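Local structure of Lin0012 protein (Listeria innocua, 3K17) at residues E206-V212 / F262-E267; I254-I258 / S273-N277. The protein probably phosphorylates phosphomevalonate with ATP, as a GHMP-family kinase of the mevalonate route to isopentenyl diphosphate. One frame throughout, in Å; residues are numbered along the deposited sequence.

Interaction 1: E206-V212 / F262-E267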
loop_
_atom_site.group_PDB
_atom_site.type_symbol
_atom_site.label_atom_id
_atom_site.label_comp_id
_atom_site.label_asym_id
_atom_site.label_seq_id
_atom_site.Cartn_x
_atom_site.Cartn_y
_atom_site.Cartn_z
ATOM N N GLU A 206 -46.110 5.306 12.756
ATOM C CA GLU A 206 -47.550 5.147 12.868
ATOM C C GLU A 206 -48.168 4.272 11.790
ATOM O O GLU A 206 -47.989 4.522 10.598
ATOM C CB GLU A 206 -48.230 6.517 12.821
ATOM C CG GLU A 206 -49.736 6.443 13.013
ATOM C CD GLU A 206 -50.429 7.765 12.751
ATOM O OE1 GLU A 206 -49.735 8.798 12.678
ATOM O OE2 GLU A 206 -51.671 7.766 12.625
ATOM N N THR A 207 -48.911 3.256 12.216
ATOM C CA THR A 207 -49.590 2.376 11.282
ATOM C C THR A 207 -50.790 3.146 10.730
ATOM O O THR A 207 -51.539 3.758 11.492
ATOM C CB THR A 207 -50.073 1.094 11.985
ATOM O OG1 THR A 207 -48.940 0.278 12.320
ATOM C CG2 THR A 207 -51.008 0.308 11.080
ATOM N N LEU A 208 -50.957 3.119 9.411
ATOM C CA LEU A 208 -52.050 3.817 8.747
ATOM C C LEU A 208 -53.023 2.868 8.061
ATOM O O LEU A 208 -52.740 1.682 7.880
ATOM C CB LEU A 208 -51.506 4.784 7.696
ATOM C CG LEU A 208 -50.631 5.942 8.167
ATOM C CD1 LEU A 208 -50.047 6.661 6.949
ATOM C CD2 LEU A 208 -51.455 6.894 9.013
ATOM N N GLU A 209 -54.174 3.411 7.680
ATOM C CA GLU A 209 -55.203 2.643 6.994
ATOM C C GLU A 209 -54.989 2.807 5.498
ATOM O O GLU A 209 -54.752 3.918 5.013
ATOM C CB GLU A 209 -56.601 3.157 7.365
ATOM C CG GLU A 209 -56.992 2.950 8.824
ATOM C CD GLU A 209 -57.913 1.754 9.020
ATOM O OE1 GLU A 209 -59.041 1.779 8.470
ATOM O OE2 GLU A 209 -57.510 0.796 9.722
ATOM N N GLU A 210 -55.070 1.698 4.777
ATOM C CA GLU A 210 -54.891 1.707 3.332
ATOM C C GLU A 210 -55.973 2.561 2.674
ATOM O O GLU A 210 -57.157 2.417 2.976
ATOM C CB GLU A 210 -54.978 0.277 2.803
ATOM C CG GLU A 210 -54.619 0.125 1.338
ATOM C CD GLU A 210 -54.730 -1.314 0.873
ATOM O OE1 GLU A 210 -54.448 -2.222 1.681
ATOM O OE2 GLU A 210 -55.084 -1.543 -0.299
ATOM N N PRO A 211 -55.581 3.473 1.774
ATOM C CA PRO A 211 -56.581 4.312 1.111
ATOM C C PRO A 211 -57.479 3.461 0.217
ATOM O O PRO A 211 -57.068 2.394 -0.264
ATOM C CB PRO A 211 -55.734 5.290 0.300
ATOM C CG PRO A 211 -54.472 5.382 1.094
ATOM C CD PRO A 211 -54.223 3.943 1.462
ATOM N N VAL A 212 -58.703 3.934 -0.002
ATOM C CA VAL A 212 -59.649 3.212 -0.844
ATOM C C VAL A 212 -59.266 3.309 -2.321
ATOM O O VAL A 212 -59.400 2.333 -3.056
ATOM C CB VAL A 212 -61.108 3.737 -0.651
ATOM C CG1 VAL A 212 -62.057 3.035 -1.631
ATOM C CG2 VAL A 212 -61.575 3.469 0.782
ATOM N N PHE A 262 -55.370 10.503 5.117
ATOM C CA PHE A 262 -55.348 9.098 5.510
ATOM C C PHE A 262 -56.281 8.874 6.695
ATOM O O PHE A 262 -57.142 7.997 6.671
ATOM C CB PHE A 262 -53.919 8.681 5.889
ATOM C CG PHE A 262 -53.171 7.978 4.785
ATOM C CD1 PHE A 262 -53.127 6.585 4.736
ATOM C CD2 PHE A 262 -52.502 8.705 3.804
ATOM C CE1 PHE A 262 -52.424 5.928 3.725
ATOM C CE2 PHE A 262 -51.795 8.058 2.784
ATOM C CZ PHE A 262 -51.756 6.667 2.747
ATOM N N HIS A 263 -56.098 9.675 7.737
ATOM C CA HIS A 263 -56.920 9.570 8.939
ATOM C C HIS A 263 -58.408 9.702 8.634
ATOM O O HIS A 263 -59.226 8.944 9.159
ATOM C CB HIS A 263 -56.516 10.655 9.945
ATOM C CG HIS A 263 -55.219 10.383 10.644
ATOM N ND1 HIS A 263 -54.530 11.357 11.334
ATOM C CD2 HIS A 263 -54.510 9.240 10.796
ATOM C CE1 HIS A 263 -53.451 10.825 11.881
ATOM N NE2 HIS A 263 -53.416 9.542 11.570
ATOM N N THR A 264 -58.757 10.651 7.770
ATOM C CA THR A 264 -60.162 10.880 7.444
ATOM C C THR A 264 -60.648 10.244 6.149
ATOM O O THR A 264 -61.807 10.411 5.772
ATOM C CB THR A 264 -60.467 12.389 7.401
ATOM O OG1 THR A 264 -59.714 13.012 6.350
ATOM C CG2 THR A 264 -60.091 13.031 8.722
ATOM N N LYS A 265 -59.773 9.503 5.478
ATOM C CA LYS A 265 -60.136 8.850 4.225
ATOM C C LYS A 265 -60.656 9.874 3.228
ATOM O O LYS A 265 -61.622 9.626 2.517
ATOM C CB LYS A 265 -61.206 7.785 4.471
ATOM C CG LYS A 265 -60.823 6.768 5.529
ATOM C CD LYS A 265 -61.872 5.676 5.662
ATOM C CE LYS A 265 -61.552 4.736 6.822
ATOM N NZ LYS A 265 -60.208 4.092 6.697
ATOM N N ASP A 266 -60.005 11.029 3.187
ATOM C CA ASP A 266 -60.395 12.102 2.282
ATOM C C ASP A 266 -59.704 11.887 0.936
ATOM O O ASP A 266 -58.605 12.393 0.699
ATOM C CB ASP A 266 -59.981 13.449 2.876
ATOM C CG ASP A 266 -60.533 14.629 2.097
ATOM O OD1 ASP A 266 -60.563 14.562 0.849
ATOM O OD2 ASP A 266 -60.922 15.632 2.738
ATOM N N GLU A 267 -60.359 11.138 0.059
ATOM C CA GLU A 267 -59.808 10.839 -1.252
ATOM C C GLU A 267 -59.378 12.068 -2.054
ATOM O O GLU A 267 -58.284 12.083 -2.630
ATOM C CB GLU A 267 -60.808 9.995 -2.043
ATOM C CG GLU A 267 -60.966 8.587 -1.471
ATOM C CD GLU A 267 -62.022 7.761 -2.180
ATOM O OE1 GLU A 267 -62.155 7.887 -3.415
ATOM O OE2 GLU A 267 -62.709 6.970 -1.504
HETATM O O HOH W 1 -56.746 5.812 4.787
#
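F262 and L208 form the apolar centre of this contact, between the strand and loop of 206-212 and the C-terminal end of a helix in 262-267. The two side chains meet at about a right angle: L208 CD1 sits over one face of the phenyl ring, 4.0 Å from the F262 ring centroid, a CH-pi contact displaced toward the rim. At the ring edge, near its plane, lies the backbone oxygen of E209, with E209 O 3.1 Å from F262 CD1. P211 approaches the far part of the ring obliquely, P211 CG lying 3.4 Å from F262 CE1. I31 of strand 29-35 touches both L208 and F262.

Polar pairs flank this core. The side chain of E206 reaches out with CG anti to the backbone N (chi1 -177°) and the chain extended, bringing its carboxylate to the edge of the H263 imidazole. H263 NE2 donates to the syn lone pair of E206 OE2 over 2.7 Å, nearly straight at 169° and in the imidazole plane. E209 instead bends at chi2 and offers the anti lone pair of OE1 to K265 NZ, a salt bridge of 3.1 Å. One water donates to both E209 O and F262 O, joining the loop to the last helical turn; just past that turn K265 takes the positive phi of a Schellman motif.

Two acidic side chains thus engage basic partners on the more exposed margin, while the phenyl ring is buried. The carboxylate of E206 would be expected to favour protonation of H263, so the strength of that link may vary with pH.

Interaction 2: I254-I258 / S273-N277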
loop_
_atom_site.group_PDB
_atom_site.type_symbol
_atom_site.label_atom_id
_atom_site.label_comp_id
_atom_site.label_asym_id
_atom_site.label_seq_id
_atom_site.Cartn_x
_atom_site.Cartn_y
_atom_site.Cartn_z
ATOM N N ILE A 254 -47.597 19.800 3.194
ATOM C CA ILE A 254 -48.217 18.718 2.436
ATOM C C ILE A 254 -48.363 17.424 3.241
ATOM O O ILE A 254 -49.397 16.753 3.167
ATOM C CB ILE A 254 -47.411 18.437 1.141
ATOM C CG1 ILE A 254 -47.387 19.702 0.271
ATOM C CG2 ILE A 254 -48.033 17.269 0.369
ATOM C CD1 ILE A 254 -46.533 19.592 -0.980
HETATM N N MSE A 255 -47.327 17.070 4.002
HETATM C CA MSE A 255 -47.362 15.850 4.810
HETATM C C MSE A 255 -48.503 15.900 5.816
HETATM O O MSE A 255 -49.211 14.912 6.026
HETATM C CB MSE A 255 -46.038 15.656 5.552
HETATM C CG MSE A 255 -44.884 15.252 4.659
HETATM SE SE MSE A 255 -45.317 13.704 3.573
HETATM C CE MSE A 255 -45.446 14.611 1.877
ATOM N N LYS A 256 -48.671 17.057 6.443
ATOM C CA LYS A 256 -49.737 17.246 7.416
ATOM C C LYS A 256 -51.075 16.955 6.737
ATOM O O LYS A 256 -51.920 16.248 7.287
ATOM C CB LYS A 256 -49.706 18.684 7.944
ATOM C CG LYS A 256 -50.648 18.954 9.107
ATOM C CD LYS A 256 -50.382 20.324 9.721
ATOM C CE LYS A 256 -48.963 20.414 10.291
ATOM N NZ LYS A 256 -48.707 19.394 11.355
ATOM N N GLN A 257 -51.245 17.492 5.530
ATOM C CA GLN A 257 -52.465 17.295 4.749
ATOM C C GLN A 257 -52.708 15.832 4.398
ATOM O O GLN A 257 -53.787 15.283 4.646
ATOM C CB GLN A 257 -52.389 18.096 3.449
ATOM C CG GLN A 257 -52.589 19.594 3.599
ATOM C CD GLN A 257 -52.236 20.346 2.326
ATOM O OE1 GLN A 257 -52.610 19.937 1.224
ATOM N NE2 GLN A 257 -51.516 21.452 2.471
ATOM N N ILE A 258 -51.697 15.197 3.818
ATOM C CA ILE A 258 -51.834 13.808 3.420
ATOM C C ILE A 258 -52.122 12.910 4.624
ATOM O O ILE A 258 -52.893 11.957 4.520
ATOM C CB ILE A 258 -50.568 13.333 2.638
ATOM C CG1 ILE A 258 -50.875 12.032 1.896
ATOM C CG2 ILE A 258 -49.394 13.139 3.591
ATOM C CD1 ILE A 258 -49.850 11.683 0.825
ATOM N N SER A 273 -52.850 16.343 -2.603
ATOM C CA SER A 273 -51.597 16.306 -1.850
ATOM C C SER A 273 -50.489 15.663 -2.680
ATOM O O SER A 273 -49.346 16.127 -2.686
ATOM C CB SER A 273 -51.771 15.519 -0.549
ATOM O OG SER A 273 -52.734 16.124 0.289
ATOM N N ILE A 274 -50.827 14.585 -3.375
ATOM C CA ILE A 274 -49.853 13.899 -4.214
ATOM C C ILE A 274 -49.398 14.830 -5.344
ATOM O O ILE A 274 -48.202 14.927 -5.641
ATOM C CB ILE A 274 -50.456 12.605 -4.800
ATOM C CG1 ILE A 274 -50.712 11.597 -3.673
ATOM C CG2 ILE A 274 -49.524 12.009 -5.839
ATOM C CD1 ILE A 274 -49.458 11.167 -2.919
ATOM N N LYS A 275 -50.348 15.533 -5.959
ATOM C CA LYS A 275 -50.015 16.450 -7.043
ATOM C C LYS A 275 -49.052 17.510 -6.537
ATOM O O LYS A 275 -48.070 17.841 -7.205
ATOM C CB LYS A 275 -51.271 17.137 -7.589
ATOM C CG LYS A 275 -52.332 16.206 -8.142
ATOM C CD LYS A 275 -53.433 17.025 -8.822
ATOM C CE LYS A 275 -54.734 16.252 -8.927
ATOM N NZ LYS A 275 -54.555 14.985 -9.670
ATOM N N GLU A 276 -49.330 18.040 -5.349
ATOM C CA GLU A 276 -48.470 19.062 -4.764
ATOM C C GLU A 276 -47.094 18.497 -4.424
ATOM O O GLU A 276 -46.073 19.145 -4.674
ATOM C CB GLU A 276 -49.106 19.648 -3.500
ATOM C CG GLU A 276 -50.437 20.349 -3.729
ATOM C CD GLU A 276 -50.905 21.095 -2.495
ATOM O OE1 GLU A 276 -50.198 22.031 -2.075
ATOM O OE2 GLU A 276 -51.969 20.748 -1.941
ATOM N N ASN A 277 -47.061 17.296 -3.849
ATOM C CA ASN A 277 -45.777 16.687 -3.505
ATOM C C ASN A 277 -44.982 16.533 -4.795
ATOM O O ASN A 277 -43.800 16.855 -4.850
ATOM C CB ASN A 277 -45.969 15.311 -2.854
ATOM C CG ASN A 277 -44.756 14.874 -2.043
ATOM O OD1 ASN A 277 -43.648 15.377 -2.235
ATOM N ND2 ASN A 277 -44.959 13.925 -1.135
#
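I254 reaches across to the helix of 273-277 with both branches. I254 CG2, anti to the backbone N, meets the backbone, 3.5 Å from S273 O, while the longer arm crosses E276 obliquely and sets I254 CD1 3.6 Å from E276 CB. One turn on, I258 faces S273, the two CB atoms 4.0 Å apart. The CG1 arm of I258, also anti to the backbone N (chi1 -164°), carries CD1 obliquely against I274 CD1 at 3.8 Å.

At one margin Q257 and E276 cross at about a right angle, with the amide and carboxylate planes turned 44° apart; R250 forms a salt bridge with that carboxylate. The small S273 lets the backbones come near, and its OG, packed 3.7 Å from Q257 CB, bonds to L269 O in its own helix. On the other margin selenomethionine M255 folds back at chi2 and chi3, bringing its CE methyl obliquely to the amide of N277.

The axes of 254-258 and 273-277 run nearly antiparallel (159°) and come within 9.7 Å, as in a helical hairpin. Beyond the interface, A18 of strand 7-18 touches M255, I258 and N277, while K312 of strand 310-313 meets I274 and N277.

Overall arrangement
From the N terminus, the chain first enters interaction 1 at strand 204-208 and the loop after it, then passes through strand 214-219 and helix 226-239 into helix 241-264. Residues 254-258 of that helix belong to interaction 2, and its C-terminal end and the turn after it, 262-267, close the long loop of interaction 1. Helix 267-288 follows at once, and 273-277 closes the short hairpin of interaction 2. The segments alternate, so the two loops cross, with centres about 13 Å apart. Helix 241-264 is shared: interaction 1 ties its C-terminal end to the larger mixed sheet, at strand 204-208, and interaction 2 pairs it with the next helix.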